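Local coordinates for 11S globulin seed storage protein (Amaranthus hypochondriacus, PDB 3QAC) that serves as a seed storage protein, a nutrient reservoir whose proglobulin subunits, built on cupin folds, pack side by side into a ring, at the interface of chains A and B. Numbering follows the deposited sequence. Chains: chain A/B, 11S globulin seed storage protein.

Contact 1: the interface of chains A and B. Residues chain A 183, 211-212, 215, 220, 224; chain B 338, 385, 411, 418, 430.
B:Leu411 pushes its isobutyl group into a greasy hollow of chain A formed by A:Ile211, A:Phe212 and A:Leu183, an apolar joint between neighbouring subunits of this bicupin 11S globulin. Its CD1 meets CD1 of A:Ile211 tip to tip at 3.7 Å, while CD2 goes the other way to CD2 of A:Leu183. A:Phe212 runs antiparallel alongside, ring atoms CE2 and CZ against CB of the leucine. The A:Ile211 tip also touches CB of B:Ala385, 3.7 Å away; its CG1 is wedged between backbone N and carbonyl carbon (chi1 69°), which aims CD1 at chain B. A:Phe215 adds its ring tip, CZ lying 3.8 Å from the same B:Ala385 CB, while B:Pro338 CB approaches that CZ from another side, at 4.2 Å. On the flank, A:Phe224 at the end of helix 217-224 crosses B:Ile418 at about a right angle, its CE2 close to CG1 of the isoleucine and 3.5 Å from the backbone O of B:Leu411. The polar rim is B:Tyr430, at the end of helix 423-430: its phenol OH donates a 2.6 Å hydrogen bond to the backbone O of A:Leu183, tilted 26° from the carbonyl plane. That same OH lies 3.3 Å from CE1 of A:Phe212; the two side chains cross nearly perpendicularly.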
loop_
_atom_site.group_PDB
_atom_site.type_symbol
_atom_site.label_atom_id
_atom_site.label_comp_id
_atom_site.label_asym_id
_atom_site.label_seq_id
_atom_site.Cartn_x
_atom_site.Cartn_y
_atom_site.Cartn_z
ATOM N N LEU A 183 -26.611 -7.848 -8.099
ATOM C CA LEU A 183 -27.499 -6.836 -8.644
ATOM C C LEU A 183 -28.834 -7.430 -9.044
ATOM O O LEU A 183 -29.682 -6.741 -9.601
ATOM C CB LEU A 183 -26.832 -6.188 -9.848
ATOM C CG LEU A 183 -25.799 -5.178 -9.378
ATOM C CD1 LEU A 183 -24.882 -4.756 -10.508
ATOM C CD2 LEU A 183 -26.549 -3.993 -8.796
ATOM N N ILE A 211 -28.540 -6.382 -3.799
ATOM C CA ILE A 211 -28.522 -5.072 -3.155
ATOM C C ILE A 211 -29.862 -4.359 -3.228
ATOM O O ILE A 211 -30.194 -3.565 -2.350
ATOM C CB ILE A 211 -27.419 -4.142 -3.690
ATOM C CG1 ILE A 211 -27.713 -3.716 -5.122
ATOM C CG2 ILE A 211 -26.064 -4.800 -3.570
ATOM C CD1 ILE A 211 -26.701 -2.740 -5.631
ATOM N N PHE A 212 -30.632 -4.642 -4.275
ATOM C CA PHE A 212 -31.924 -3.994 -4.447
ATOM C C PHE A 212 -32.878 -4.386 -3.333
ATOM O O PHE A 212 -33.643 -3.552 -2.859
ATOM C CB PHE A 212 -32.518 -4.307 -5.816
ATOM C CG PHE A 212 -31.775 -3.668 -6.949
ATOM C CD1 PHE A 212 -31.244 -4.432 -7.968
ATOM C CD2 PHE A 212 -31.580 -2.299 -6.972
ATOM C CE1 PHE A 212 -30.548 -3.838 -9.009
ATOM C CE2 PHE A 212 -30.885 -1.703 -7.997
ATOM C CZ PHE A 212 -30.366 -2.476 -9.020
ATOM N N PHE A 215 -33.258 -1.853 -0.566
ATOM C CA PHE A 215 -33.924 -0.565 -0.627
ATOM C C PHE A 215 -35.438 -0.657 -0.430
ATOM O O PHE A 215 -36.086 -1.646 -0.798
ATOM C CB PHE A 215 -33.593 0.165 -1.930
ATOM C CG PHE A 215 -32.154 0.598 -2.038
ATOM C CD1 PHE A 215 -31.712 1.742 -1.388
ATOM C CD2 PHE A 215 -31.253 -0.127 -2.814
ATOM C CE1 PHE A 215 -30.395 2.157 -1.491
ATOM C CE2 PHE A 215 -29.930 0.273 -2.927
ATOM C CZ PHE A 215 -29.498 1.421 -2.271
ATOM N N LEU A 220 -37.171 2.407 -4.985
ATOM C CA LEU A 220 -36.717 1.679 -6.168
ATOM C C LEU A 220 -37.532 2.018 -7.397
ATOM O O LEU A 220 -36.980 2.392 -8.437
ATOM C CB LEU A 220 -36.749 0.170 -5.939
ATOM C CG LEU A 220 -35.536 -0.412 -5.216
ATOM C CD1 LEU A 220 -35.361 -1.866 -5.591
ATOM C CD2 LEU A 220 -34.273 0.370 -5.550
ATOM N N PHE A 224 -36.255 4.122 -10.877
ATOM C CA PHE A 224 -36.207 3.635 -12.248
ATOM C C PHE A 224 -37.351 4.137 -13.125
ATOM O O PHE A 224 -37.422 3.788 -14.298
ATOM C CB PHE A 224 -36.163 2.101 -12.265
ATOM C CG PHE A 224 -34.860 1.524 -11.769
ATOM C CD1 PHE A 224 -34.654 1.302 -10.417
ATOM C CD2 PHE A 224 -33.837 1.217 -12.659
ATOM C CE1 PHE A 224 -33.461 0.779 -9.965
ATOM C CE2 PHE A 224 -32.636 0.693 -12.207
ATOM C CZ PHE A 224 -32.449 0.474 -10.860
ATOM N N PRO B 338 -29.927 5.334 -6.759
ATOM C CA PRO B 338 -29.141 4.353 -6.018
ATOM C C PRO B 338 -27.844 4.118 -6.779
ATOM O O PRO B 338 -27.873 3.915 -7.985
ATOM C CB PRO B 338 -30.016 3.099 -6.066
ATOM C CG PRO B 338 -31.405 3.608 -6.247
ATOM C CD PRO B 338 -31.256 4.821 -7.128
ATOM N N ALA B 385 -24.258 0.035 -1.466
ATOM C CA ALA B 385 -25.206 0.757 -2.297
ATOM C C ALA B 385 -25.962 1.807 -1.503
ATOM O O ALA B 385 -26.313 1.597 -0.336
ATOM C CB ALA B 385 -26.162 -0.190 -2.954
ATOM N N LEU B 411 -27.120 2.915 -10.447
ATOM C CA LEU B 411 -27.786 1.680 -10.792
ATOM C C LEU B 411 -28.911 1.991 -11.762
ATOM O O LEU B 411 -29.225 1.187 -12.630
ATOM C CB LEU B 411 -28.311 1.021 -9.531
ATOM C CG LEU B 411 -27.183 0.865 -8.508
ATOM C CD1 LEU B 411 -27.731 0.542 -7.115
ATOM C CD2 LEU B 411 -26.200 -0.200 -8.978
ATOM N N ILE B 418 -27.908 -0.799 -14.852
ATOM C CA ILE B 418 -29.043 -1.392 -15.552
ATOM C C ILE B 418 -29.011 -1.080 -17.050
ATOM O O ILE B 418 -29.146 -1.968 -17.887
ATOM C CB ILE B 418 -30.373 -0.910 -14.946
ATOM C CG1 ILE B 418 -30.493 -1.376 -13.490
ATOM C CG2 ILE B 418 -31.538 -1.397 -15.757
ATOM C CD1 ILE B 418 -30.225 -2.858 -13.273
ATOM N N TYR B 430 -34.213 -10.556 -14.121
ATOM C CA TYR B 430 -35.282 -10.050 -13.284
ATOM C C TYR B 430 -36.579 -10.808 -13.519
ATOM O O TYR B 430 -37.569 -10.575 -12.834
ATOM C CB TYR B 430 -35.448 -8.541 -13.479
ATOM C CG TYR B 430 -34.241 -7.777 -12.988
ATOM C CD1 TYR B 430 -33.510 -6.962 -13.850
ATOM C CD2 TYR B 430 -33.797 -7.911 -11.669
ATOM C CE1 TYR B 430 -32.395 -6.265 -13.410
ATOM C CE2 TYR B 430 -32.678 -7.225 -11.214
ATOM C CZ TYR B 430 -31.975 -6.398 -12.093
ATOM O OH TYR B 430 -30.850 -5.703 -11.667
#

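Contact 2: the interface of chains A and B. Residues chain A 86, 92, 128-129, 147, 149; chain B 409, 417, 419-421.
A:Met86 reaches along B:Ser420 to B:Leu421, joining the polar and apolar halves of this interface between 11S globulin subunits. Its CB lies near B:Ser420 CB; CG presses on that serine CB at 3.5 Å, a snug fit. Bends at chi2 (92°) and chi3 then carry SD to CD2 of B:Leu421, 3.5 Å away, and CE ends beside the same methyl. This methyl also sits above the rim of the A:Trp149 five-membered ring, at CD1 and NE1, the two side chains sliding past each other. The indole NE1 points to a water in the ring plane, 3.0 Å off, which passes the link on to the backbone O of B:Ser420. That O also accepts the backbone N-H of A:Gln129, so two links converge on it near the end of helix 417-420. A:Gln129 grips the serine a second time: its extended chain brings the amide NE2 to OG at 2.9 Å, a bent bond (136° at H) with OG tilted from the amide plane. As modelled, B:Gln409 NE2 donates to A:Ser147 OG at 2.7 Å, but its OE1 faces A:Met86 O at 2.9 Å, acceptor against acceptor, so the amide orientation is doubtful. A:Glu92 OE1 comes 3.0 Å from B:Arg419 O, likewise two acceptors and a doubtful contact, which the arginine NE at 4.3 Å from OE1 may at most offset. Chain A supplies the end of strand 80-86, strand 147-151 and nearby loops from its N-terminal cupin; chain B supplies strand 408-410 and helix 417-420 of its C-terminal cupin region.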
loop_
_atom_site.group_PDB
_atom_site.type_symbol
_atom_site.label_atom_id
_atom_site.label_comp_id
_atom_site.label_asym_id
_atom_site.label_seq_id
_atom_site.Cartn_x
_atom_site.Cartn_y
_atom_site.Cartn_z
ATOM N N MET A 86 -19.787 -3.638 -16.753
ATOM C CA MET A 86 -20.443 -2.338 -16.731
ATOM C C MET A 86 -19.537 -1.333 -16.068
ATOM O O MET A 86 -19.728 -0.981 -14.903
ATOM C CB MET A 86 -21.785 -2.382 -15.996
ATOM C CG MET A 86 -22.832 -3.269 -16.663
ATOM S SD MET A 86 -22.782 -4.937 -16.002
ATOM C CE MET A 86 -23.721 -4.725 -14.487
ATOM N N GLU A 92 -22.135 3.753 -24.302
ATOM C CA GLU A 92 -23.186 2.880 -24.811
ATOM C C GLU A 92 -22.898 2.454 -26.263
ATOM O O GLU A 92 -21.973 2.948 -26.916
ATOM C CB GLU A 92 -24.567 3.540 -24.696
ATOM C CG GLU A 92 -25.072 3.725 -23.250
ATOM C CD GLU A 92 -25.103 2.419 -22.435
ATOM O OE1 GLU A 92 -26.171 1.767 -22.370
ATOM O OE2 GLU A 92 -24.057 2.052 -21.849
ATOM N N HIS A 128 -26.207 -1.142 -24.870
ATOM C CA HIS A 128 -25.524 -1.689 -23.713
ATOM C C HIS A 128 -24.025 -1.480 -23.854
ATOM O O HIS A 128 -23.549 -1.030 -24.895
ATOM C CB HIS A 128 -25.877 -3.163 -23.499
ATOM C CG HIS A 128 -25.808 -4.000 -24.737
ATOM N ND1 HIS A 128 -24.620 -4.303 -25.366
ATOM C CD2 HIS A 128 -26.776 -4.639 -25.434
ATOM C CE1 HIS A 128 -24.860 -5.075 -26.412
ATOM N NE2 HIS A 128 -26.161 -5.295 -26.475
ATOM N N GLN A 129 -23.275 -1.784 -22.808
ATOM C CA GLN A 129 -21.840 -1.585 -22.889
ATOM C C GLN A 129 -21.200 -2.716 -23.674
ATOM O O GLN A 129 -21.868 -3.685 -24.049
ATOM C CB GLN A 129 -21.213 -1.463 -21.500
ATOM C CG GLN A 129 -21.259 -0.066 -20.898
ATOM C CD GLN A 129 -20.372 0.029 -19.674
ATOM O OE1 GLN A 129 -19.278 -0.550 -19.636
ATOM N NE2 GLN A 129 -20.841 0.743 -18.659
ATOM N N SER A 147 -18.933 -4.055 -11.732
ATOM C CA SER A 147 -20.061 -4.952 -11.839
ATOM C C SER A 147 -19.948 -5.737 -13.141
ATOM O O SER A 147 -19.483 -5.219 -14.164
ATOM C CB SER A 147 -21.348 -4.145 -11.824
ATOM O OG SER A 147 -21.334 -3.223 -12.900
ATOM N N TRP A 149 -21.458 -9.531 -15.403
ATOM C CA TRP A 149 -22.215 -10.758 -15.514
ATOM C C TRP A 149 -21.537 -11.603 -16.571
ATOM O O TRP A 149 -20.755 -11.101 -17.378
ATOM C CB TRP A 149 -23.658 -10.456 -15.904
ATOM C CG TRP A 149 -23.744 -9.597 -17.110
ATOM C CD1 TRP A 149 -23.795 -8.238 -17.143
ATOM C CD2 TRP A 149 -23.780 -10.034 -18.469
ATOM N NE1 TRP A 149 -23.871 -7.799 -18.435
ATOM C CE2 TRP A 149 -23.860 -8.882 -19.274
ATOM C CE3 TRP A 149 -23.760 -11.289 -19.086
ATOM C CZ2 TRP A 149 -23.907 -8.939 -20.663
ATOM C CZ3 TRP A 149 -23.809 -11.346 -20.480
ATOM C CH2 TRP A 149 -23.882 -10.174 -21.248
ATOM N N GLN B 409 -20.945 4.109 -9.484
ATOM C CA GLN B 409 -21.805 3.657 -10.550
ATOM C C GLN B 409 -23.239 3.792 -10.120
ATOM O O GLN B 409 -23.654 3.210 -9.113
ATOM C CB GLN B 409 -21.523 2.199 -10.921
ATOM C CG GLN B 409 -22.680 1.566 -11.691
ATOM C CD GLN B 409 -22.249 0.427 -12.606
ATOM O OE1 GLN B 409 -21.808 0.658 -13.728
ATOM N NE2 GLN B 409 -22.397 -0.807 -12.136
ATOM N N ALA B 417 -25.835 0.941 -14.208
ATOM C CA ALA B 417 -25.565 -0.477 -14.348
ATOM C C ALA B 417 -26.661 -1.088 -15.198
ATOM O O ALA B 417 -26.385 -1.794 -16.153
ATOM C CB ALA B 417 -25.513 -1.142 -13.016
ATOM N N ARG B 419 -28.831 0.192 -17.383
ATOM C CA ARG B 419 -28.825 0.603 -18.778
ATOM C C ARG B 419 -27.661 0.004 -19.570
ATOM O O ARG B 419 -27.774 -0.223 -20.763
ATOM C CB ARG B 419 -28.791 2.115 -18.876
ATOM C CG ARG B 419 -28.841 2.602 -20.284
ATOM C CD ARG B 419 -29.666 3.857 -20.367
ATOM N NE ARG B 419 -29.310 4.625 -21.550
ATOM C CZ ARG B 419 -29.961 5.709 -21.945
ATOM N NH1 ARG B 419 -29.561 6.356 -23.041
ATOM N NH2 ARG B 419 -31.014 6.137 -21.240
ATOM N N SER B 420 -26.546 -0.253 -18.895
ATOM C CA SER B 420 -25.418 -0.926 -19.521
ATOM C C SER B 420 -25.689 -2.410 -19.797
ATOM O O SER B 420 -24.990 -3.030 -20.597
ATOM C CB SER B 420 -24.160 -0.767 -18.669
ATOM O OG SER B 420 -23.754 0.590 -18.623
ATOM N N LEU B 421 -26.700 -2.971 -19.140
ATOM C CA LEU B 421 -27.076 -4.373 -19.353
ATOM C C LEU B 421 -27.851 -4.590 -20.651
ATOM O O LEU B 421 -28.790 -3.858 -20.939
ATOM C CB LEU B 421 -27.931 -4.883 -18.194
ATOM C CG LEU B 421 -27.266 -4.963 -16.831
ATOM C CD1 LEU B 421 -28.261 -5.420 -15.805
ATOM C CD2 LEU B 421 -26.060 -5.914 -16.904
HETATM O O HOH W 1 -23.335 -5.265 -19.935
#

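Contact 3: the interface of chains A and B. Residues chain A 62, 131, 149, 250-251; chain B 422, 424-425, 428-429.
Helix 423-430 of chain B, with B:Pro422 just ahead of it, lies against strands 61-68, 131-135 and 147-151 of chain A and the loop at A:Gly250 and A:Leu251, in an apolar seam between 11S globulin subunits. B:Val425 points CG2 at the six-membered ring of A:Trp149 in a CH-pi contact, 3.7 Å from the ring centroid and displaced toward the rim. B:Pro422 meets the outer end of the indole, CG and CD both near CZ2; its CG also touches CD1 of A:Ile131 at 3.9 Å. The indole reaches both residues because its CG sits between backbone N and carbonyl carbon (chi1 52°). An alanine in place of A:Trp149 would probably open a gap beneath B:Val425 and B:Pro422 and deprive the valine methyl of its aromatic face. From the loop, A:Leu251 brings CD2 to the same valine CG2 at 3.6 Å. The carboxylate of B:Asp424 is turned to the backbone of this loop, OD2 lying 3.5 Å from the A:Leu251 CA without a hydrogen bond. Toward the end of the helix, A:Leu62 crosses B:Ile429 at a slant, its CD2 tight against the isoleucine CG2 at 3.4 Å.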
loop_
_atom_site.group_PDB
_atom_site.type_symbol
_atom_site.label_atom_id
_atom_site.label_comp_id
_atom_site.label_asym_id
_atom_site.label_seq_id
_atom_site.Cartn_x
_atom_site.Cartn_y
_atom_site.Cartn_z
ATOM N N LEU A 62 -26.704 -17.982 -16.995
ATOM C CA LEU A 62 -26.374 -16.583 -16.824
ATOM C C LEU A 62 -25.934 -16.281 -15.389
ATOM O O LEU A 62 -26.753 -16.264 -14.465
ATOM C CB LEU A 62 -27.577 -15.724 -17.204
ATOM C CG LEU A 62 -27.466 -14.219 -17.005
ATOM C CD1 LEU A 62 -26.326 -13.663 -17.829
ATOM C CD2 LEU A 62 -28.755 -13.590 -17.417
ATOM N N ILE A 131 -19.734 -5.888 -24.950
ATOM C CA ILE A 131 -19.753 -7.292 -24.610
ATOM C C ILE A 131 -18.416 -7.847 -25.039
ATOM O O ILE A 131 -17.922 -7.522 -26.123
ATOM C CB ILE A 131 -20.852 -8.010 -25.386
ATOM C CG1 ILE A 131 -22.223 -7.573 -24.865
ATOM C CG2 ILE A 131 -20.675 -9.509 -25.288
ATOM C CD1 ILE A 131 -22.334 -7.543 -23.328
ATOM N N TRP A 149 -21.458 -9.531 -15.403
ATOM C CA TRP A 149 -22.215 -10.758 -15.514
ATOM C C TRP A 149 -21.537 -11.603 -16.571
ATOM O O TRP A 149 -20.755 -11.101 -17.378
ATOM C CB TRP A 149 -23.658 -10.456 -15.904
ATOM C CG TRP A 149 -23.744 -9.597 -17.110
ATOM C CD1 TRP A 149 -23.795 -8.238 -17.143
ATOM C CD2 TRP A 149 -23.780 -10.034 -18.469
ATOM N NE1 TRP A 149 -23.871 -7.799 -18.435
ATOM C CE2 TRP A 149 -23.860 -8.882 -19.274
ATOM C CE3 TRP A 149 -23.760 -11.289 -19.086
ATOM C CZ2 TRP A 149 -23.907 -8.939 -20.663
ATOM C CZ3 TRP A 149 -23.809 -11.346 -20.480
ATOM C CH2 TRP A 149 -23.882 -10.174 -21.248
ATOM N N GLY A 250 -32.179 -17.249 -25.331
ATOM C CA GLY A 250 -30.829 -16.816 -25.641
ATOM C C GLY A 250 -30.720 -15.318 -25.456
ATOM O O GLY A 250 -31.695 -14.667 -25.083
ATOM N N LEU A 251 -29.545 -14.761 -25.725
ATOM C CA LEU A 251 -29.325 -13.323 -25.556
ATOM C C LEU A 251 -28.961 -12.662 -26.883
ATOM O O LEU A 251 -28.114 -13.170 -27.627
ATOM C CB LEU A 251 -28.237 -13.051 -24.508
ATOM C CG LEU A 251 -28.389 -13.714 -23.137
ATOM C CD1 LEU A 251 -28.258 -15.208 -23.270
ATOM C CD2 LEU A 251 -27.349 -13.195 -22.172
ATOM N N PRO B 422 -27.467 -5.615 -21.430
ATOM C CA PRO B 422 -28.234 -5.961 -22.626
ATOM C C PRO B 422 -29.639 -6.319 -22.184
ATOM O O PRO B 422 -29.784 -7.064 -21.212
ATOM C CB PRO B 422 -27.514 -7.206 -23.157
ATOM C CG PRO B 422 -26.157 -7.137 -22.580
ATOM C CD PRO B 422 -26.344 -6.539 -21.221
ATOM N N ASP B 424 -31.917 -8.383 -22.830
ATOM C CA ASP B 424 -32.174 -9.798 -22.564
ATOM C C ASP B 424 -31.622 -10.239 -21.211
ATOM O O ASP B 424 -32.239 -11.045 -20.514
ATOM C CB ASP B 424 -31.580 -10.673 -23.668
ATOM C CG ASP B 424 -32.494 -10.798 -24.853
ATOM O OD1 ASP B 424 -33.703 -10.517 -24.687
ATOM O OD2 ASP B 424 -32.010 -11.178 -25.941
ATOM N N VAL B 425 -30.447 -9.729 -20.856
ATOM C CA VAL B 425 -29.890 -9.998 -19.543
ATOM C C VAL B 425 -30.833 -9.428 -18.495
ATOM O O VAL B 425 -31.163 -10.089 -17.507
ATOM C CB VAL B 425 -28.478 -9.402 -19.380
ATOM C CG1 VAL B 425 -28.028 -9.467 -17.923
ATOM C CG2 VAL B 425 -27.483 -10.126 -20.304
ATOM N N ASN B 428 -34.203 -11.501 -18.396
ATOM C CA ASN B 428 -33.817 -12.793 -17.838
ATOM C C ASN B 428 -33.425 -12.790 -16.345
ATOM O O ASN B 428 -33.848 -13.676 -15.599
ATOM C CB ASN B 428 -32.717 -13.439 -18.684
ATOM C CG ASN B 428 -33.257 -14.498 -19.632
ATOM O OD1 ASN B 428 -34.246 -15.163 -19.332
ATOM N ND2 ASN B 428 -32.609 -14.658 -20.781
ATOM N N ILE B 429 -32.624 -11.818 -15.906
ATOM C CA ILE B 429 -32.177 -11.800 -14.509
ATOM C C ILE B 429 -33.269 -11.316 -13.583
ATOM O O ILE B 429 -33.255 -11.614 -12.389
ATOM C CB ILE B 429 -30.918 -10.922 -14.262
ATOM C CG1 ILE B 429 -31.191 -9.459 -14.632
ATOM C CG2 ILE B 429 -29.709 -11.478 -14.992
ATOM C CD1 ILE B 429 -30.011 -8.552 -14.416
#

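The three patches form a triangle with contact 2 at the corner: its C-alpha centre is about 13 Å from that of contact 1 and about 11 Å from that of contact 3, while contacts 1 and 3 are about 17 Å apart. A:Trp149 belongs to both contacts 2 and 3. Helix 417-420 of chain B serves contacts 1 and 2, and helix 423-430 serves contacts 1 and 3, so one short stretch of chain B ties all three patches together. Different surfaces of the two copies meet, consistent with head-to-tail joining in the three-subunit deposited assembly; the mature protein is a hexamer, of which this trimer would be half.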